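Local structure of proteasome protein (Corynebacterium glutamicum ATCC 13032, 2P90) at residues G39-S44 against P211-K216; L217-A222 against L229-L234; S47-A52 against K102-L107; P202-A207 against G260-Q265. The protein is of unknown function but belongs to the PAC2 family, named after a proteasome assembly chaperone, and probably shares an alpha/beta fold with purine and uridine phosphorylases. All coordinates share one frame; numbering follows the deposited sequence.

Contact 1. Residues G39-S44 against P211-K216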
# COMPACT_ATOMS: atom_id res chain seq x y z
N GLY B 39 18.86 7.15 9.43
CA GLY B 39 19.37 7.24 10.80
C GLY B 39 18.28 7.40 11.85
O GLY B 39 18.59 7.65 13.05
N HIS B 40 17.01 7.29 11.40
CA HIS B 40 15.83 7.38 12.27
C HIS B 40 15.71 8.76 12.88
O HIS B 40 15.14 8.92 13.96
CB HIS B 40 15.91 6.38 13.42
CG HIS B 40 16.06 4.97 12.97
ND1 HIS B 40 15.08 4.03 13.17
CD2 HIS B 40 17.06 4.34 12.31
CE1 HIS B 40 15.46 2.88 12.63
NE2 HIS B 40 16.65 3.04 12.11
N ALA B 41 16.24 9.75 12.17
CA ALA B 41 16.52 11.05 12.76
C ALA B 41 15.31 11.97 12.92
O ALA B 41 15.30 12.86 13.79
CB ALA B 41 17.67 11.74 12.02
N VAL B 42 14.28 11.76 12.10
CA VAL B 42 13.03 12.54 12.22
C VAL B 42 12.23 12.09 13.46
O VAL B 42 11.88 12.90 14.32
CB VAL B 42 12.19 12.51 10.90
CG1 VAL B 42 10.79 13.12 11.09
CG2 VAL B 42 12.92 13.25 9.79
N GLU B 43 11.98 10.78 13.56
CA GLU B 43 11.23 10.24 14.66
C GLU B 43 12.02 10.44 15.97
O GLU B 43 11.42 10.69 17.03
CB GLU B 43 10.87 8.78 14.39
CG GLU B 43 12.08 7.89 13.93
CD GLU B 43 12.37 7.77 12.34
OE1 GLU B 43 12.55 8.87 11.61
OE2 GLU B 43 12.47 6.54 11.90
N SER B 44 13.36 10.34 15.92
CA SER B 44 14.16 10.57 17.13
C SER B 44 14.10 12.00 17.65
O SER B 44 14.08 12.22 18.84
CB SER B 44 15.61 10.14 16.95
OG SER B 44 15.63 8.73 16.83
N PRO B 211 22.36 9.12 15.80
CA PRO B 211 22.06 10.30 16.67
C PRO B 211 22.71 11.62 16.33
O PRO B 211 22.16 12.66 16.67
CB PRO B 211 22.45 9.84 18.07
CG PRO B 211 22.39 8.34 18.01
CD PRO B 211 22.77 7.95 16.61
N ALA B 212 23.88 11.62 15.70
CA ALA B 212 24.50 12.91 15.30
C ALA B 212 23.54 13.72 14.38
O ALA B 212 23.53 14.97 14.40
CB ALA B 212 25.87 12.67 14.63
N ALA B 213 22.72 13.01 13.61
CA ALA B 213 21.77 13.65 12.69
C ALA B 213 20.55 14.21 13.44
O ALA B 213 20.10 15.31 13.16
CB ALA B 213 21.38 12.69 11.63
N THR B 214 20.03 13.46 14.40
CA THR B 214 18.98 13.95 15.28
C THR B 214 19.44 15.25 15.92
O THR B 214 18.78 16.29 15.76
CB THR B 214 18.65 12.92 16.36
OG1 THR B 214 18.43 11.65 15.73
CG2 THR B 214 17.42 13.32 17.22
N LEU B 215 20.61 15.19 16.58
CA LEU B 215 21.28 16.36 17.18
C LEU B 215 21.37 17.55 16.23
O LEU B 215 20.96 18.66 16.57
CB LEU B 215 22.70 15.96 17.65
CG LEU B 215 23.51 16.92 18.53
CD1 LEU B 215 22.78 17.34 19.84
CD2 LEU B 215 24.84 16.30 18.89
N LYS B 216 21.89 17.29 15.04
CA LYS B 216 21.97 18.33 14.02
C LYS B 216 20.60 18.93 13.70
O LYS B 216 20.47 20.16 13.67
CB LYS B 216 22.67 17.80 12.76
CG LYS B 216 23.14 18.90 11.81
CD LYS B 216 24.00 19.94 12.55
CE LYS B 216 23.79 21.35 11.98
NZ LYS B 216 24.68 21.63 10.82
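Ala41 and Ser44 pack against Ala213 and Thr214 in a buried helix-to-helix contact, where the first turn of helix 41-52 meets the first turns of helix 211-225 beside the central sheet. The backbones come very close, with the CA atoms of Ala41 and Thr214 4.6 Å apart. Such close packing of two helix starts is possible because the residues between them are small: Ala41 CB rests on Ala213 CB at 3.8 Å, methyl against methyl.

Thr214 packs with both of its branches against Ser44, one helical turn after Ala41. With OG1 beside the backbone N and anti to the carbonyl carbon (chi1 -51°), Thr214 OG1 is brought to 3.4 Å from Ser44 CB and also lies near Ala41 CA, while Thr214 CG2 reaches Ser44 C at 3.6 Å. Ser44 OG turns back into its own helix and bonds to His40 O at 2.9 Å, approaching from 39° above the carbonyl plane. That oxygen also receives Ser44 N, so two bonds grip the carbonyl of the N-cap residue. Ala213 also touches Val199 and Val201 of strand 194-202, and Thr214 touches Leu234 of helix 232-250.

Ser44 OG and Thr214 OG1 stay 4.2 Å apart, too far to bond each other. Between these two segments the contact is van der Waals packing of small groups, and the Ser44 hydroxyl is spent inside its own helix.

Contact 2. Residues L217-A222 against L229-L234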
# COMPACT_ATOMS: atom_id res chain seq x y z
N LEU B 217 19.57 18.10 13.45
CA LEU B 217 18.22 18.63 13.18
C LEU B 217 17.74 19.49 14.36
O LEU B 217 17.21 20.57 14.15
CB LEU B 217 17.19 17.54 12.87
CG LEU B 217 17.17 16.85 11.51
CD1 LEU B 217 16.21 15.65 11.58
CD2 LEU B 217 16.79 17.79 10.35
N LEU B 218 17.94 19.00 15.57
CA LEU B 218 17.46 19.71 16.73
C LEU B 218 18.18 21.07 16.95
O LEU B 218 17.53 22.09 17.22
CB LEU B 218 17.52 18.81 17.97
CG LEU B 218 16.50 17.66 18.05
CD1 LEU B 218 16.61 16.93 19.37
CD2 LEU B 218 15.07 18.19 17.86
N GLN B 219 19.50 21.09 16.79
CA GLN B 219 20.22 22.35 16.93
C GLN B 219 19.91 23.33 15.79
O GLN B 219 19.93 24.53 15.99
CB GLN B 219 21.74 22.16 17.27
CG GLN B 219 22.64 21.50 16.23
CD GLN B 219 23.90 20.82 16.85
OE1 GLN B 219 24.16 20.89 18.06
NE2 GLN B 219 24.67 20.14 15.99
N SER B 220 19.55 22.81 14.62
CA SER B 220 19.11 23.70 13.54
C SER B 220 17.78 24.37 13.89
O SER B 220 17.55 25.54 13.58
CB SER B 220 18.99 22.95 12.22
OG SER B 220 20.19 22.27 11.93
N ILE B 221 16.91 23.62 14.56
CA ILE B 221 15.64 24.10 15.06
C ILE B 221 15.84 25.07 16.23
O ILE B 221 15.25 26.16 16.23
CB ILE B 221 14.77 22.92 15.51
CG1 ILE B 221 14.25 22.15 14.29
CG2 ILE B 221 13.62 23.37 16.39
CD1 ILE B 221 13.88 20.75 14.65
N ALA B 222 16.64 24.69 17.22
CA ALA B 222 16.97 25.59 18.33
C ALA B 222 17.49 26.95 17.82
O ALA B 222 17.06 28.00 18.29
CB ALA B 222 17.94 24.94 19.30
N LEU B 229 17.10 23.94 23.99
CA LEU B 229 16.75 22.51 24.04
C LEU B 229 17.73 21.61 24.82
O LEU B 229 18.92 21.68 24.62
CB LEU B 229 16.52 21.98 22.62
CG LEU B 229 15.44 22.71 21.80
CD1 LEU B 229 15.36 22.17 20.37
CD2 LEU B 229 14.07 22.65 22.47
N PRO B 230 17.21 20.72 25.68
CA PRO B 230 18.17 19.86 26.36
C PRO B 230 18.70 18.78 25.38
O PRO B 230 17.97 17.87 24.99
CB PRO B 230 17.36 19.23 27.49
CG PRO B 230 15.93 19.31 27.05
CD PRO B 230 15.82 20.39 26.02
N LEU B 231 19.97 18.90 25.00
CA LEU B 231 20.51 18.07 23.93
C LEU B 231 21.54 17.02 24.36
O LEU B 231 21.99 16.21 23.54
CB LEU B 231 21.09 18.98 22.84
CG LEU B 231 20.11 19.80 21.98
CD1 LEU B 231 20.83 20.64 20.97
CD2 LEU B 231 19.13 18.90 21.27
N LEU B 232 21.91 17.03 25.64
CA LEU B 232 23.15 16.35 26.10
C LEU B 232 23.18 14.81 26.02
O LEU B 232 24.25 14.23 25.83
CB LEU B 232 23.58 16.83 27.50
CG LEU B 232 23.60 18.33 27.87
CD1 LEU B 232 23.67 18.52 29.40
CD2 LEU B 232 24.69 19.12 27.14
N ALA B 233 22.02 14.16 26.18
CA ALA B 233 21.92 12.70 26.03
C ALA B 233 22.14 12.24 24.57
O ALA B 233 22.58 11.10 24.33
CB ALA B 233 20.60 12.19 26.57
N LEU B 234 21.85 13.14 23.63
CA LEU B 234 22.06 12.89 22.21
C LEU B 234 23.53 13.00 21.81
O LEU B 234 23.97 12.37 20.83
CB LEU B 234 21.25 13.88 21.37
CG LEU B 234 19.78 13.66 21.08
CD1 LEU B 234 19.29 14.88 20.37
CD2 LEU B 234 19.55 12.39 20.25
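Leu218 stands out from helix 211-225 as the main bump of this contact, and Leu231 and Leu234 close on it from two directions. Leu231 lays its CD2 methyl into the angle of the Leu218 side chain, 3.7 Å from Leu218 CB and equally near Leu218 CD1, the two chains crossing obliquely. Leu234 meets the same methyl from another direction: Leu234 CD1 touches Leu218 CD1 at 3.5 Å, and here the side chains are nearly perpendicular. The other methyl of Leu231, CD1, rests against Gln219 CB at 4.1 Å.

These bumps lie at the closed end of a helical hairpin: helix 211-225 turns through a short connection into helix 232-250, which runs back along it. Leu229 and Leu231, in the non-helical lead-in to helix 232-250, both point inward, and Leu234 takes over once the helix has begun, its N bonded to Leu231 O.

One turn beyond Leu218 the roles reverse, and the hollow belongs to helix 211-225. Leu229, with CG anti to its carbonyl carbon (chi1 -57°) and the chain extended beyond, sends CD1 into the dip between the carbonyl of Leu218 and the methyl of Ala222. Leu229 CD1 lies 3.9 Å from Ala222 CB and 3.8 Å from Leu218 O, an oxygen already engaged by Ala222 N within the helix. Helix 41-52 covers another side of Leu218, with Ser45 and Leu49 against it, while Leu53 packs on Leu229 and Leu215 on both Leu231 and Leu234.

Contact 3. Residues S47-A52 against K102-L107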
# COMPACT_ATOMS: atom_id res chain seq x y z
N SER B 47 10.57 12.37 19.27
CA SER B 47 10.46 11.59 20.48
C SER B 47 11.44 12.05 21.58
O SER B 47 11.12 11.99 22.75
CB SER B 47 10.50 10.07 20.19
OG SER B 47 11.83 9.63 20.14
N HIS B 48 12.59 12.59 21.20
CA HIS B 48 13.50 13.18 22.17
C HIS B 48 12.90 14.40 22.91
O HIS B 48 13.00 14.50 24.15
CB HIS B 48 14.84 13.54 21.52
CG HIS B 48 15.83 14.11 22.47
ND1 HIS B 48 16.10 15.47 22.54
CD2 HIS B 48 16.58 13.53 23.44
CE1 HIS B 48 17.00 15.69 23.49
NE2 HIS B 48 17.31 14.53 24.05
N LEU B 49 12.30 15.30 22.14
CA LEU B 49 11.65 16.49 22.66
C LEU B 49 10.49 16.10 23.55
O LEU B 49 10.28 16.68 24.61
CB LEU B 49 11.12 17.34 21.50
CG LEU B 49 12.20 17.99 20.62
CD1 LEU B 49 11.58 18.72 19.45
CD2 LEU B 49 13.17 18.95 21.41
N MET B 50 9.75 15.07 23.13
CA MET B 50 8.61 14.62 23.91
C MET B 50 9.00 14.05 25.28
O MET B 50 8.35 14.35 26.27
CB MET B 50 7.79 13.63 23.12
CG MET B 50 6.28 13.82 23.31
SD MET B 50 5.44 14.82 22.07
CE MET B 50 5.38 13.52 20.83
N ASP B 51 10.07 13.26 25.33
CA ASP B 51 10.56 12.66 26.55
C ASP B 51 11.20 13.69 27.47
O ASP B 51 11.13 13.55 28.69
CB ASP B 51 11.62 11.63 26.24
CG ASP B 51 11.05 10.39 25.62
OD1 ASP B 51 9.80 10.25 25.66
OD2 ASP B 51 11.84 9.56 25.10
N ALA B 52 11.81 14.70 26.87
CA ALA B 52 12.68 15.62 27.60
C ALA B 52 11.99 16.90 28.06
O ALA B 52 12.40 17.48 29.06
CB ALA B 52 13.92 15.97 26.76
N LYS B 102 9.51 28.64 26.96
CA LYS B 102 9.07 29.26 25.71
C LYS B 102 8.32 28.24 24.81
O LYS B 102 8.88 27.16 24.48
CB LYS B 102 10.27 29.82 24.96
CG LYS B 102 9.90 30.64 23.73
CD LYS B 102 11.12 31.13 22.98
CE LYS B 102 10.71 31.47 21.55
NZ LYS B 102 11.61 32.46 20.89
N PRO B 103 7.06 28.55 24.42
CA PRO B 103 6.26 27.59 23.66
C PRO B 103 6.66 27.44 22.19
O PRO B 103 7.01 28.42 21.53
CB PRO B 103 4.83 28.16 23.74
CG PRO B 103 5.02 29.66 23.95
CD PRO B 103 6.31 29.80 24.71
N PHE B 104 6.62 26.21 21.70
CA PHE B 104 6.57 25.98 20.27
C PHE B 104 5.61 24.83 19.96
O PHE B 104 5.14 24.09 20.85
CB PHE B 104 7.95 25.72 19.66
CG PHE B 104 8.64 24.49 20.18
CD1 PHE B 104 8.67 23.32 19.41
CD2 PHE B 104 9.28 24.50 21.42
CE1 PHE B 104 9.33 22.18 19.87
CE2 PHE B 104 9.94 23.38 21.91
CZ PHE B 104 9.97 22.21 21.14
N LEU B 105 5.33 24.68 18.67
CA LEU B 105 4.38 23.70 18.20
C LEU B 105 5.07 22.56 17.45
O LEU B 105 6.00 22.75 16.65
CB LEU B 105 3.34 24.39 17.32
CG LEU B 105 2.04 24.75 17.99
CD1 LEU B 105 2.17 25.34 19.37
CD2 LEU B 105 1.19 25.65 17.06
N MET B 106 4.58 21.36 17.71
CA MET B 106 5.07 20.20 17.02
C MET B 106 3.91 19.33 16.45
O MET B 106 2.96 18.96 17.15
CB MET B 106 6.00 19.41 17.96
CG MET B 106 6.59 18.18 17.31
SD MET B 106 8.10 17.57 18.10
CE MET B 106 9.17 17.90 16.76
N LEU B 107 4.01 19.05 15.16
CA LEU B 107 3.17 18.08 14.51
C LEU B 107 4.03 16.86 14.22
O LEU B 107 4.96 16.90 13.41
CB LEU B 107 2.54 18.62 13.23
CG LEU B 107 1.70 17.62 12.43
CD1 LEU B 107 0.41 17.29 13.19
CD2 LEU B 107 1.40 18.20 11.04
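Leu49 pushes its CD1 methyl into the notch between the Phe104 ring and the end of Met106, and this one methyl makes all the close contacts between helix segment 47-52 and strand segment 102-107. Met106 CE is its nearest neighbour, 3.7 Å from Leu49 CD1, with Met106 SD hardly farther at 3.9 Å. The phenylalanine offers its rim: Phe104 CE1 stands 4.1 Å from Leu49 CD1, which lies near the plane of the ring and so meets an edge rather than a face.

The backbones are far apart, 9.4 Å between the CA atoms of Leu49 and Met106, and long side chains span the difference. Met106 reaches out from the strand with CG anti to the backbone N (chi1 -179°), then bends at its last torsion, chi3 -114°, which swings the methyl round to Leu49; the two side chains are nearly perpendicular. Phe104 takes another course. Its CG lies between the backbone N and the carbonyl carbon (chi1 63°), and the ring extends far enough from the strand to bring its rim to the helix. The interface is wholly apolar.

Alternation along strand 103-108 puts Phe104 and Met106 on one face of the mixed sheet of this alpha/beta fold, while Leu105 faces the other side and meets Val18 and Val132. The parallel strand 27-33 adjoins on one flank, where Ile29 touches both Phe104 and Met106, and the antiparallel strand 92-97 on the other, where Val96 touches the ring. Helix 41-52 lies over this face, its Met50 touching His94 of strand 92-97 and His55 of strand 54-61.

Contact 4. Residues P202-A207 against G260-Q265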
# COMPACT_ATOMS: atom_id res chain seq x y z
N PRO B 202 25.31 9.44 6.47
CA PRO B 202 26.09 8.49 5.67
C PRO B 202 25.18 7.38 5.21
O PRO B 202 24.48 6.81 6.03
CB PRO B 202 27.14 7.97 6.67
CG PRO B 202 27.28 9.05 7.64
CD PRO B 202 25.99 9.76 7.75
N HIS B 203 25.16 7.09 3.92
CA HIS B 203 24.21 6.12 3.38
C HIS B 203 24.41 4.75 4.01
O HIS B 203 23.44 4.02 4.21
CB HIS B 203 24.30 6.03 1.85
CG HIS B 203 25.59 5.46 1.35
ND1 HIS B 203 26.77 6.17 1.39
CD2 HIS B 203 25.90 4.25 0.85
CE1 HIS B 203 27.75 5.42 0.92
NE2 HIS B 203 27.25 4.24 0.59
N TYR B 204 25.66 4.41 4.34
CA TYR B 204 25.98 3.03 4.74
C TYR B 204 25.61 2.77 6.19
O TYR B 204 25.73 1.64 6.69
CB TYR B 204 27.46 2.72 4.49
CG TYR B 204 28.41 3.71 5.12
CD1 TYR B 204 28.73 4.91 4.46
CD2 TYR B 204 28.99 3.47 6.37
CE1 TYR B 204 29.60 5.83 5.02
CE2 TYR B 204 29.86 4.41 6.95
CZ TYR B 204 30.16 5.58 6.25
OH TYR B 204 31.01 6.53 6.79
N VAL B 205 25.16 3.83 6.87
CA VAL B 205 24.75 3.78 8.27
C VAL B 205 23.26 4.18 8.46
O VAL B 205 22.74 4.25 9.59
CB VAL B 205 25.71 4.68 9.11
CG1 VAL B 205 25.15 6.11 9.29
CG2 VAL B 205 26.01 4.01 10.42
N SER B 206 22.58 4.42 7.34
CA SER B 206 21.23 5.00 7.32
C SER B 206 20.11 4.13 7.92
O SER B 206 19.10 4.67 8.40
CB SER B 206 20.85 5.44 5.90
OG SER B 206 21.15 6.81 5.71
N ALA B 207 20.29 2.81 7.87
CA ALA B 207 19.32 1.85 8.41
C ALA B 207 19.29 1.72 9.92
O ALA B 207 18.35 1.19 10.46
CB ALA B 207 19.52 0.46 7.77
N GLY B 260 37.65 7.33 3.37
CA GLY B 260 38.60 8.36 2.90
C GLY B 260 38.21 9.02 1.59
O GLY B 260 38.39 10.22 1.42
N ALA B 261 37.66 8.25 0.66
CA ALA B 261 37.13 8.82 -0.59
C ALA B 261 35.91 9.76 -0.36
O ALA B 261 35.80 10.81 -1.00
CB ALA B 261 36.80 7.72 -1.58
N LEU B 262 35.02 9.40 0.56
CA LEU B 262 33.92 10.30 0.97
C LEU B 262 34.42 11.53 1.73
O LEU B 262 33.81 12.62 1.64
CB LEU B 262 32.86 9.57 1.80
CG LEU B 262 32.09 8.40 1.15
CD1 LEU B 262 31.35 7.51 2.21
CD2 LEU B 262 31.13 8.90 0.05
N GLU B 263 35.51 11.36 2.47
CA GLU B 263 36.16 12.46 3.20
C GLU B 263 36.71 13.50 2.26
O GLU B 263 36.57 14.71 2.51
CB GLU B 263 37.28 11.92 4.09
CG GLU B 263 36.77 11.21 5.34
CD GLU B 263 37.87 10.56 6.19
OE1 GLU B 263 39.08 10.64 5.80
OE2 GLU B 263 37.53 9.97 7.24
N GLN B 264 37.30 13.03 1.16
CA GLN B 264 37.90 13.88 0.14
C GLN B 264 36.82 14.65 -0.59
O GLN B 264 36.87 15.88 -0.70
CB GLN B 264 38.73 13.04 -0.84
CG GLN B 264 39.99 13.75 -1.33
CD GLN B 264 40.81 12.93 -2.36
OE1 GLN B 264 40.32 11.94 -2.95
NE2 GLN B 264 42.07 13.37 -2.60
N GLN B 265 35.82 13.92 -1.08
CA GLN B 265 34.60 14.48 -1.66
C GLN B 265 33.99 15.59 -0.78
O GLN B 265 33.77 16.71 -1.23
CB GLN B 265 33.62 13.33 -1.86
CG GLN B 265 32.22 13.71 -2.34
CD GLN B 265 31.40 12.46 -2.75
OE1 GLN B 265 30.24 12.31 -2.35
NE2 GLN B 265 32.02 11.57 -3.55
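Leu262 and Tyr204 make the main apolar contact here, with Leu262 CD1 3.7 Å from Tyr204 CE1. The methyl comes at the ring obliquely, and the two side chains run antiparallel past one another. His203 adds a looser touch: His203 CE1 is 4.4 Å from the same Leu262 CD1, which lies near the imidazole plane at the ring edge.

The two aromatic residues also meet within the 3-10 turn 203-205. An edge atom of Tyr204, CD1, lies 3.6 Å above one face of the His203 ring, offset toward its rim, and His203 CE1 lies in the plane of the tyrosine at its edge. With CG between the backbone N and carbonyl carbon (chi1 53°), the Tyr204 ring is turned toward His203 and Leu262.

Hydrogen bonds shape the surroundings. Val205 N binds Pro202 O at 3.2 Å and Ser206 N binds His203 O, closing the turn that follows strand 194-202. The Tyr204 hydroxyl is paired with His147 ND1, His203 ND1 bonds weakly to Met143 O, and Glu263 OE2 on the helix bonds to Thr148.

With just 85 Å² buried, counting both sides, the direct contact is slight and apolar. Polar groups from both partners are bonded to the region 143-148, so helix 253-276 and the 203-205 turn are joined through that neighbour as well as by Leu262.

From the N terminus, residues 39-44 open a long loop that contact 1 closes at 211-216. Contact 3 is nested within it, joining the later turns of the same helix 41-52 to strand 103-108. Segment 202-207 comes next, just before contact 1 closes, and waits until 260-265 for its partner, so contacts 1 and 4 cross; the pair also touch, probably through Gly39 N bonded to Ser206 O. Contact 2, a short local closure, is nested inside contact 4 and continues helix 211-225 from contact 1. Contacts 1 to 3 thus tie helices 41-52 and 211-225 to each other and to the sheet region, with 232-250 packed on 211-225, whereas contact 4 brings in the C-terminal helix.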